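Local coordinates for protein UDP-N-acetylglucosamine 2-epimerase (Methanocaldococcus jannaschii, PDB 4NES) that probably catalyses the reversible epimerization at C-2 of UDP-N-acetylglucosamine to give UDP-N-acetylmannosamine, and binds UDP-N-acetylglucosamine and UDP, at residues Ser17-Ala22 against Arg356-Leu361; Asn132-Asp137 against Leu155-Glu160; Glu227-Tyr232 against Lys258-Ile263. All blocks are in the same frame, centred on the assembly; numbering follows the deposited sequence.

Contact 1. Residues Ser17-Ala22 against Arg356-Leu361; sequences SPIIRA and RIVRIL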
# COMPACT_ATOMS: atom_id res chain seq x y z
N SER A 17 15.61 3.63 -18.67
CA SER A 17 16.48 3.43 -19.83
C SER A 17 17.92 2.98 -19.49
O SER A 17 18.46 2.10 -20.18
CB SER A 17 16.44 4.62 -20.82
OG SER A 17 17.09 5.79 -20.34
N PRO A 18 18.54 3.53 -18.42
CA PRO A 18 19.89 3.03 -18.10
C PRO A 18 19.88 1.60 -17.58
O PRO A 18 20.89 0.88 -17.74
CB PRO A 18 20.38 3.99 -17.02
CG PRO A 18 19.57 5.26 -17.24
CD PRO A 18 18.23 4.76 -17.66
N ILE A 19 18.79 1.18 -16.94
CA ILE A 19 18.66 -0.20 -16.48
C ILE A 19 18.50 -1.14 -17.67
O ILE A 19 19.14 -2.21 -17.75
CB ILE A 19 17.51 -0.34 -15.48
CG1 ILE A 19 17.93 0.32 -14.17
CG2 ILE A 19 17.15 -1.80 -15.26
CD1 ILE A 19 16.78 0.60 -13.22
N ILE A 20 17.68 -0.73 -18.63
CA ILE A 20 17.54 -1.46 -19.88
C ILE A 20 18.88 -1.56 -20.62
O ILE A 20 19.24 -2.66 -21.09
CB ILE A 20 16.44 -0.84 -20.76
CG1 ILE A 20 15.08 -1.06 -20.09
CG2 ILE A 20 16.48 -1.40 -22.19
CD1 ILE A 20 13.95 -0.19 -20.62
N ARG A 21 19.64 -0.47 -20.69
CA ARG A 21 20.97 -0.50 -21.34
C ARG A 21 21.86 -1.55 -20.68
O ARG A 21 22.57 -2.32 -21.35
CB ARG A 21 21.64 0.87 -21.25
CG ARG A 21 21.11 1.95 -22.21
CD ARG A 21 21.52 1.70 -23.66
NE ARG A 21 20.59 0.81 -24.34
CZ ARG A 21 19.44 1.21 -24.89
NH1 ARG A 21 19.09 2.49 -24.86
NH2 ARG A 21 18.65 0.33 -25.49
N ALA A 22 21.81 -1.60 -19.35
CA ALA A 22 22.61 -2.56 -18.60
C ALA A 22 22.14 -4.00 -18.81
O ALA A 22 22.96 -4.90 -19.00
CB ALA A 22 22.64 -2.20 -17.14
N ARG A 356 24.94 -0.68 -11.71
CA ARG A 356 25.05 -1.16 -10.33
C ARG A 356 23.78 -1.89 -9.89
O ARG A 356 23.85 -2.94 -9.26
CB ARG A 356 25.35 -0.00 -9.37
CG ARG A 356 25.28 -0.38 -7.89
CD ARG A 356 26.62 -0.78 -7.31
NE ARG A 356 26.57 -0.74 -5.84
CZ ARG A 356 26.45 -1.80 -5.05
NH1 ARG A 356 26.38 -3.00 -5.57
NH2 ARG A 356 26.39 -1.63 -3.73
N ILE A 357 22.63 -1.35 -10.26
CA ILE A 357 21.34 -1.98 -9.97
C ILE A 357 21.25 -3.37 -10.58
O ILE A 357 20.87 -4.33 -9.90
CB ILE A 357 20.19 -1.10 -10.47
CG1 ILE A 357 20.05 0.11 -9.54
CG2 ILE A 357 18.87 -1.89 -10.49
CD1 ILE A 357 19.14 1.21 -10.10
N VAL A 358 21.63 -3.50 -11.85
CA VAL A 358 21.59 -4.80 -12.50
C VAL A 358 22.57 -5.79 -11.86
O VAL A 358 22.26 -6.97 -11.71
CB VAL A 358 21.81 -4.66 -14.03
CG1 VAL A 358 21.92 -6.02 -14.70
CG2 VAL A 358 20.66 -3.90 -14.65
N ARG A 359 23.76 -5.32 -11.47
CA ARG A 359 24.71 -6.19 -10.77
C ARG A 359 24.12 -6.70 -9.44
O ARG A 359 24.21 -7.89 -9.13
CB ARG A 359 26.05 -5.48 -10.53
CG ARG A 359 27.09 -6.38 -9.86
CD ARG A 359 28.38 -5.61 -9.58
NE ARG A 359 29.29 -6.35 -8.71
CZ ARG A 359 30.21 -7.21 -9.14
NH1 ARG A 359 30.35 -7.44 -10.44
NH2 ARG A 359 31.00 -7.84 -8.28
N ILE A 360 23.51 -5.80 -8.68
CA ILE A 360 22.90 -6.20 -7.41
C ILE A 360 21.81 -7.24 -7.61
O ILE A 360 21.74 -8.22 -6.86
CB ILE A 360 22.37 -4.97 -6.62
CG1 ILE A 360 23.54 -4.12 -6.14
CG2 ILE A 360 21.51 -5.41 -5.42
CD1 ILE A 360 23.17 -2.71 -5.70
N LEU A 361 20.97 -7.05 -8.62
CA LEU A 361 19.88 -7.99 -8.87
C LEU A 361 20.44 -9.32 -9.35
O LEU A 361 19.87 -10.37 -9.05
CB LEU A 361 18.89 -7.43 -9.88
CG LEU A 361 18.11 -6.20 -9.41
CD1 LEU A 361 17.24 -5.71 -10.56
CD2 LEU A 361 17.26 -6.52 -8.18

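Contact 2. Residues Asn132-Asp137 against Leu155-Glu160; sequences NRVLTD and LREGIE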
# COMPACT_ATOMS: atom_id res chain seq x y z
N ASN A 132 2.20 6.58 -2.99
CA ASN A 132 2.69 5.50 -3.83
C ASN A 132 4.08 5.06 -3.44
O ASN A 132 4.38 3.87 -3.36
CB ASN A 132 2.68 5.92 -5.30
CG ASN A 132 1.29 6.02 -5.88
OD1 ASN A 132 0.34 5.44 -5.34
ND2 ASN A 132 1.15 6.76 -6.99
N ARG A 133 4.95 6.03 -3.19
CA ARG A 133 6.34 5.70 -2.91
C ARG A 133 6.50 5.07 -1.53
O ARG A 133 7.25 4.11 -1.39
CB ARG A 133 7.22 6.94 -3.03
CG ARG A 133 8.70 6.63 -3.26
CD ARG A 133 9.55 7.90 -3.28
NE ARG A 133 8.98 8.95 -4.13
CZ ARG A 133 8.27 9.98 -3.67
NH1 ARG A 133 8.06 10.11 -2.37
NH2 ARG A 133 7.77 10.89 -4.50
N VAL A 134 5.81 5.60 -0.53
CA VAL A 134 5.88 5.04 0.82
C VAL A 134 5.37 3.60 0.83
O VAL A 134 6.04 2.70 1.34
CB VAL A 134 5.09 5.89 1.84
CG1 VAL A 134 4.97 5.16 3.18
CG2 VAL A 134 5.73 7.25 2.04
N LEU A 135 4.21 3.37 0.22
CA LEU A 135 3.64 2.02 0.21
C LEU A 135 4.55 1.05 -0.53
O LEU A 135 4.83 -0.05 -0.06
CB LEU A 135 2.25 2.04 -0.41
CG LEU A 135 1.21 2.84 0.38
CD1 LEU A 135 -0.16 2.65 -0.25
CD2 LEU A 135 1.18 2.43 1.84
N THR A 136 5.05 1.48 -1.69
CA THR A 136 5.93 0.63 -2.48
C THR A 136 7.19 0.28 -1.70
O THR A 136 7.63 -0.88 -1.72
CB THR A 136 6.29 1.31 -3.81
OG1 THR A 136 5.11 1.47 -4.60
CG2 THR A 136 7.28 0.46 -4.58
N ASP A 137 7.78 1.27 -1.03
CA ASP A 137 9.00 1.01 -0.26
C ASP A 137 8.76 -0.07 0.78
O ASP A 137 9.64 -0.90 1.03
CB ASP A 137 9.52 2.30 0.41
CG ASP A 137 10.21 3.24 -0.57
OD1 ASP A 137 10.63 2.79 -1.65
OD2 ASP A 137 10.35 4.44 -0.23
N LEU A 155 15.40 3.88 6.79
CA LEU A 155 15.77 3.35 8.10
C LEU A 155 14.84 3.87 9.20
O LEU A 155 14.45 3.12 10.10
CB LEU A 155 17.23 3.67 8.45
CG LEU A 155 18.29 2.97 7.59
CD1 LEU A 155 19.66 3.52 7.91
CD2 LEU A 155 18.24 1.46 7.79
N ARG A 156 14.44 5.13 9.09
CA ARG A 156 13.55 5.76 10.06
C ARG A 156 12.15 5.16 10.02
O ARG A 156 11.38 5.26 10.99
CB ARG A 156 13.48 7.27 9.79
CG ARG A 156 12.92 8.08 10.94
CD ARG A 156 12.35 9.40 10.46
NE ARG A 156 11.03 9.65 11.04
CZ ARG A 156 9.89 9.54 10.38
NH1 ARG A 156 9.88 9.21 9.10
NH2 ARG A 156 8.74 9.78 11.01
N GLU A 157 11.80 4.52 8.91
CA GLU A 157 10.52 3.81 8.79
C GLU A 157 10.68 2.31 9.06
O GLU A 157 9.79 1.52 8.74
CB GLU A 157 9.88 4.07 7.42
CG GLU A 157 9.51 5.53 7.22
CD GLU A 157 9.00 5.85 5.83
OE1 GLU A 157 8.69 4.91 5.06
OE2 GLU A 157 8.89 7.06 5.51
N GLY A 158 11.82 1.94 9.64
CA GLY A 158 12.02 0.60 10.14
C GLY A 158 12.38 -0.45 9.11
O GLY A 158 12.38 -1.64 9.41
N ILE A 159 12.69 -0.02 7.90
CA ILE A 159 13.06 -0.97 6.85
C ILE A 159 14.46 -1.50 7.12
O ILE A 159 15.35 -0.76 7.55
CB ILE A 159 12.95 -0.30 5.46
CG1 ILE A 159 11.48 -0.12 5.11
CG2 ILE A 159 13.66 -1.12 4.37
CD1 ILE A 159 11.23 0.91 4.05
N GLU A 160 14.64 -2.80 6.91
CA GLU A 160 15.90 -3.46 7.22
C GLU A 160 17.04 -2.97 6.33
O GLU A 160 16.89 -2.86 5.10
CB GLU A 160 15.74 -4.98 7.10
CG GLU A 160 14.59 -5.43 6.21
CD GLU A 160 13.20 -5.31 6.85
OE1 GLU A 160 12.93 -6.00 7.85
OE2 GLU A 160 12.38 -4.52 6.34

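Contact 3. Residues Glu227-Tyr232 against Lys258-Ile263; sequences EIIEIY and KSNKKI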
# COMPACT_ATOMS: atom_id res chain seq x y z
N GLU A 227 4.08 38.05 -13.93
CA GLU A 227 4.82 39.07 -13.20
C GLU A 227 6.34 38.98 -13.41
O GLU A 227 7.01 40.00 -13.56
CB GLU A 227 4.48 38.99 -11.72
CG GLU A 227 4.52 40.31 -11.01
CD GLU A 227 3.76 40.26 -9.71
OE1 GLU A 227 2.52 40.25 -9.76
OE2 GLU A 227 4.42 40.22 -8.65
N ILE A 228 6.87 37.75 -13.41
CA ILE A 228 8.27 37.50 -13.73
C ILE A 228 8.64 38.13 -15.06
O ILE A 228 9.67 38.79 -15.19
CB ILE A 228 8.55 35.97 -13.89
CG1 ILE A 228 8.71 35.29 -12.55
CG2 ILE A 228 9.80 35.72 -14.74
CD1 ILE A 228 9.09 33.83 -12.71
N ILE A 229 7.78 37.91 -16.04
CA ILE A 229 7.98 38.41 -17.39
C ILE A 229 8.09 39.94 -17.40
O ILE A 229 8.96 40.50 -18.06
CB ILE A 229 6.82 37.97 -18.28
CG1 ILE A 229 6.83 36.44 -18.45
CG2 ILE A 229 6.87 38.68 -19.62
CD1 ILE A 229 5.54 35.89 -19.03
N GLU A 230 7.21 40.60 -16.66
CA GLU A 230 7.17 42.06 -16.64
C GLU A 230 8.34 42.65 -15.87
O GLU A 230 8.90 43.68 -16.26
CB GLU A 230 5.85 42.51 -16.02
CG GLU A 230 4.65 42.18 -16.88
CD GLU A 230 3.36 42.12 -16.08
OE1 GLU A 230 3.40 42.36 -14.86
OE2 GLU A 230 2.31 41.82 -16.69
N ILE A 231 8.71 42.01 -14.77
CA ILE A 231 9.76 42.53 -13.90
C ILE A 231 11.15 42.30 -14.48
O ILE A 231 12.00 43.18 -14.43
CB ILE A 231 9.65 41.93 -12.48
CG1 ILE A 231 8.43 42.52 -11.76
CG2 ILE A 231 10.91 42.17 -11.67
CD1 ILE A 231 8.16 41.89 -10.42
N TYR A 232 11.36 41.11 -15.04
CA TYR A 232 12.68 40.72 -15.52
C TYR A 232 12.85 40.78 -17.04
O TYR A 232 13.95 40.57 -17.55
CB TYR A 232 13.05 39.33 -14.98
CG TYR A 232 13.13 39.30 -13.47
CD1 TYR A 232 14.24 39.79 -12.81
CD2 TYR A 232 12.08 38.80 -12.71
CE1 TYR A 232 14.32 39.78 -11.43
CE2 TYR A 232 12.15 38.78 -11.32
CZ TYR A 232 13.27 39.27 -10.69
OH TYR A 232 13.36 39.26 -9.32
N LYS A 258 -1.72 31.89 -24.04
CA LYS A 258 -1.46 31.99 -25.47
C LYS A 258 -1.49 33.45 -25.94
O LYS A 258 -0.85 33.79 -26.93
CB LYS A 258 -2.46 31.15 -26.27
CG LYS A 258 -1.85 29.88 -26.84
CD LYS A 258 -0.82 30.19 -27.92
CE LYS A 258 -0.01 28.96 -28.29
NZ LYS A 258 -0.85 27.75 -28.46
N SER A 259 -2.21 34.29 -25.20
CA SER A 259 -2.28 35.72 -25.48
C SER A 259 -1.02 36.46 -25.06
O SER A 259 -0.76 37.57 -25.53
CB SER A 259 -3.49 36.35 -24.78
OG SER A 259 -4.60 36.41 -25.66
N ASN A 260 -0.25 35.86 -24.16
CA ASN A 260 0.98 36.48 -23.70
C ASN A 260 2.09 36.22 -24.71
O ASN A 260 2.54 35.09 -24.86
CB ASN A 260 1.36 35.95 -22.32
CG ASN A 260 2.41 36.80 -21.63
OD1 ASN A 260 3.33 37.31 -22.28
ND2 ASN A 260 2.28 36.95 -20.32
N LYS A 261 2.53 37.27 -25.39
CA LYS A 261 3.49 37.12 -26.48
C LYS A 261 4.91 36.80 -26.00
O LYS A 261 5.79 36.49 -26.80
CB LYS A 261 3.48 38.36 -27.38
CG LYS A 261 2.09 38.76 -27.85
CD LYS A 261 2.14 40.02 -28.70
CE LYS A 261 2.84 39.76 -30.02
NZ LYS A 261 1.98 38.99 -30.97
N LYS A 262 5.12 36.87 -24.68
CA LYS A 262 6.42 36.51 -24.11
C LYS A 262 6.46 35.06 -23.65
O LYS A 262 7.49 34.58 -23.17
CB LYS A 262 6.79 37.44 -22.96
CG LYS A 262 6.99 38.89 -23.38
CD LYS A 262 8.21 39.04 -24.28
CE LYS A 262 9.49 38.76 -23.52
NZ LYS A 262 10.61 39.64 -23.96
N ILE A 263 5.34 34.35 -23.78
CA ILE A 263 5.30 32.93 -23.46
C ILE A 263 5.19 32.11 -24.73
O ILE A 263 4.25 32.28 -25.50
CB ILE A 263 4.12 32.56 -22.54
CG1 ILE A 263 4.15 33.38 -21.25
CG2 ILE A 263 4.14 31.07 -22.24
CD1 ILE A 263 3.00 33.10 -20.29
O HOH W 1 3.44 39.19 -18.62

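Contact 1. Residues Ser17-Ala22 against Arg356-Leu361
Ile19 and Ala22 of helix 10-23 meet Ile357 and Val358 of helix 353-363 in a buried helix-helix contact between apolar side chains, on the N-terminal half of the fold. The axes of the two short segments approach to 9.2 Å and cross at -57°. Val358 lies at the centre of the packing against Ile19 and Ala22. With CG1 anti to the backbone N (chi1 174°), its CG2 falls anti to the carbonyl carbon and is directed at helix 10-23, where it touches Ala22 CB at 3.6 Å. The same methyl sits 3.8 Å from the backbone Ile19 O and 4.1 Å from Ile19 CG2, and thus packs against a carbonyl oxygen as well as carbons. The small side chain of Ala22 suits this spot, where the CA atoms of Ala22 and Val358 are 6.6 Å apart. In the GT-B fold, seen here, the chain leaves the C-terminal Rossmann-like domain and returns to finish on the N-terminal one; helix 353-363 is that returning helix, and helix 10-23 is the first crossover helix, between strands 3-7 and 30-34. Beside the valine, the two isoleucine side chains meet roughly perpendicular to each other, and their ends touch, Ile19 CD1 to Ile357 CD1, at 4.0 Å. Both isoleucines also rest on Val116 of strand 112-116, while Ile357 touches Phe144 of strand 142-145 as well.

Contact 2. Residues Asn132-Asp137 against Leu155-Glu160
With CG anti to its own carbonyl carbon (chi1 -64°) and the chain extended beyond it, Glu157 stretches toward helix 128-138, where its OE1 comes to 4.2 Å from Val134 CG1, the branch held anti to the valine N (chi1 170°). The glutamate lies across the valine, and the touch is loose. Ile159 makes the second contact: its CD1 lies 3.9 Å from the backbone Asp137 O and 4.3 Å from Asp137 CB. Between Glu157 and Ile159 the chain turns through Gly158 (phi 80°), the C-prime residue of a Schellman motif that ends the helix, with Ile159 N bonded to Leu154 O and Gly158 N to Leu155 O (2.9 Å). Asp137 OD2 and Glu157 OE1 are 5.6 Å apart, a pairing of like charges that Arg121 probably eases, since it forms salt bridges to both carboxylates. Asp137 OD1 is bonded to His115, and Glu157 OE1 to His138 of the same chain. On the dimer side, Val134 packs on His138 of the second subunit and Leu135 on the Leu135 of that subunit. The contact thus sets helix 128-138 against the end of helix 148-156, with strand 142-145 between the two helices in sequence.

Contact 3. Residues Glu227-Tyr232 against Lys258-Ile263
A type I beta turn from Asn260 to Ile263, which leads into edge strand 263-266 of the C-terminal Rossmann-like domain, receives Ile229 from the last turns of helix 215-232. A chi1 of -66° places Ile229 CG1 beside the backbone N and leaves CG2 anti to it. CG2 packs on Lys262 CB at 3.6 Å, the lysine running antiparallel alongside the isoleucine. At the end of the other branch, Ile229 CD1 touches Ile263 CG1, also at 3.6 Å, the two side chains crossing nearly at right angles, and lies 3.7 Å from Asn260 ND2. Asn260 joins the packing while shaping the turn: OD1 accepts from Lys262 N at 3.0 Å with an N-H...O angle of 156°, an Asx turn, and its backbone O accepts from Ile263 N at 3.1 Å. The amide is therefore fixed, with ND2 giving a hydrogen to a water at 3.0 Å that in turn makes a weak bond to Glu230 OE2. With an alanine in place of Asn260, Lys262 N would probably lose its side-chain acceptor and the bridging water its amide donor, leaving the turn less firmly set. Beyond the packing, the bent Lys262 chain carries NZ to a long, weak ion pair with Asp233. Helix 215-232 is the crossover from strand 201-205 to 235-239, and the turn leads into the neighbouring strand 263-266, an arrangement of the beta-alpha-beta units of a Rossmann-like domain.

From the N terminus, the chain first lays down helix 10-23, half of contact 1, whose partner arrives 334 residues later. Inside that long loop, contact 2 closes a short one, joining 132-137 to 155-160 within the N-terminal domain. Contact 3 then closes its own loop, 227-232 to 258-263, in the C-terminal domain; it follows contact 2 in series, and none of the loops cross. Only when helix 353-363 comes back does contact 1 close over both. Contacts 1 and 2 have centres about 22 Å apart, whereas contact 3 is about 43 Å from each by centre, on the opposite side of the chain's centre.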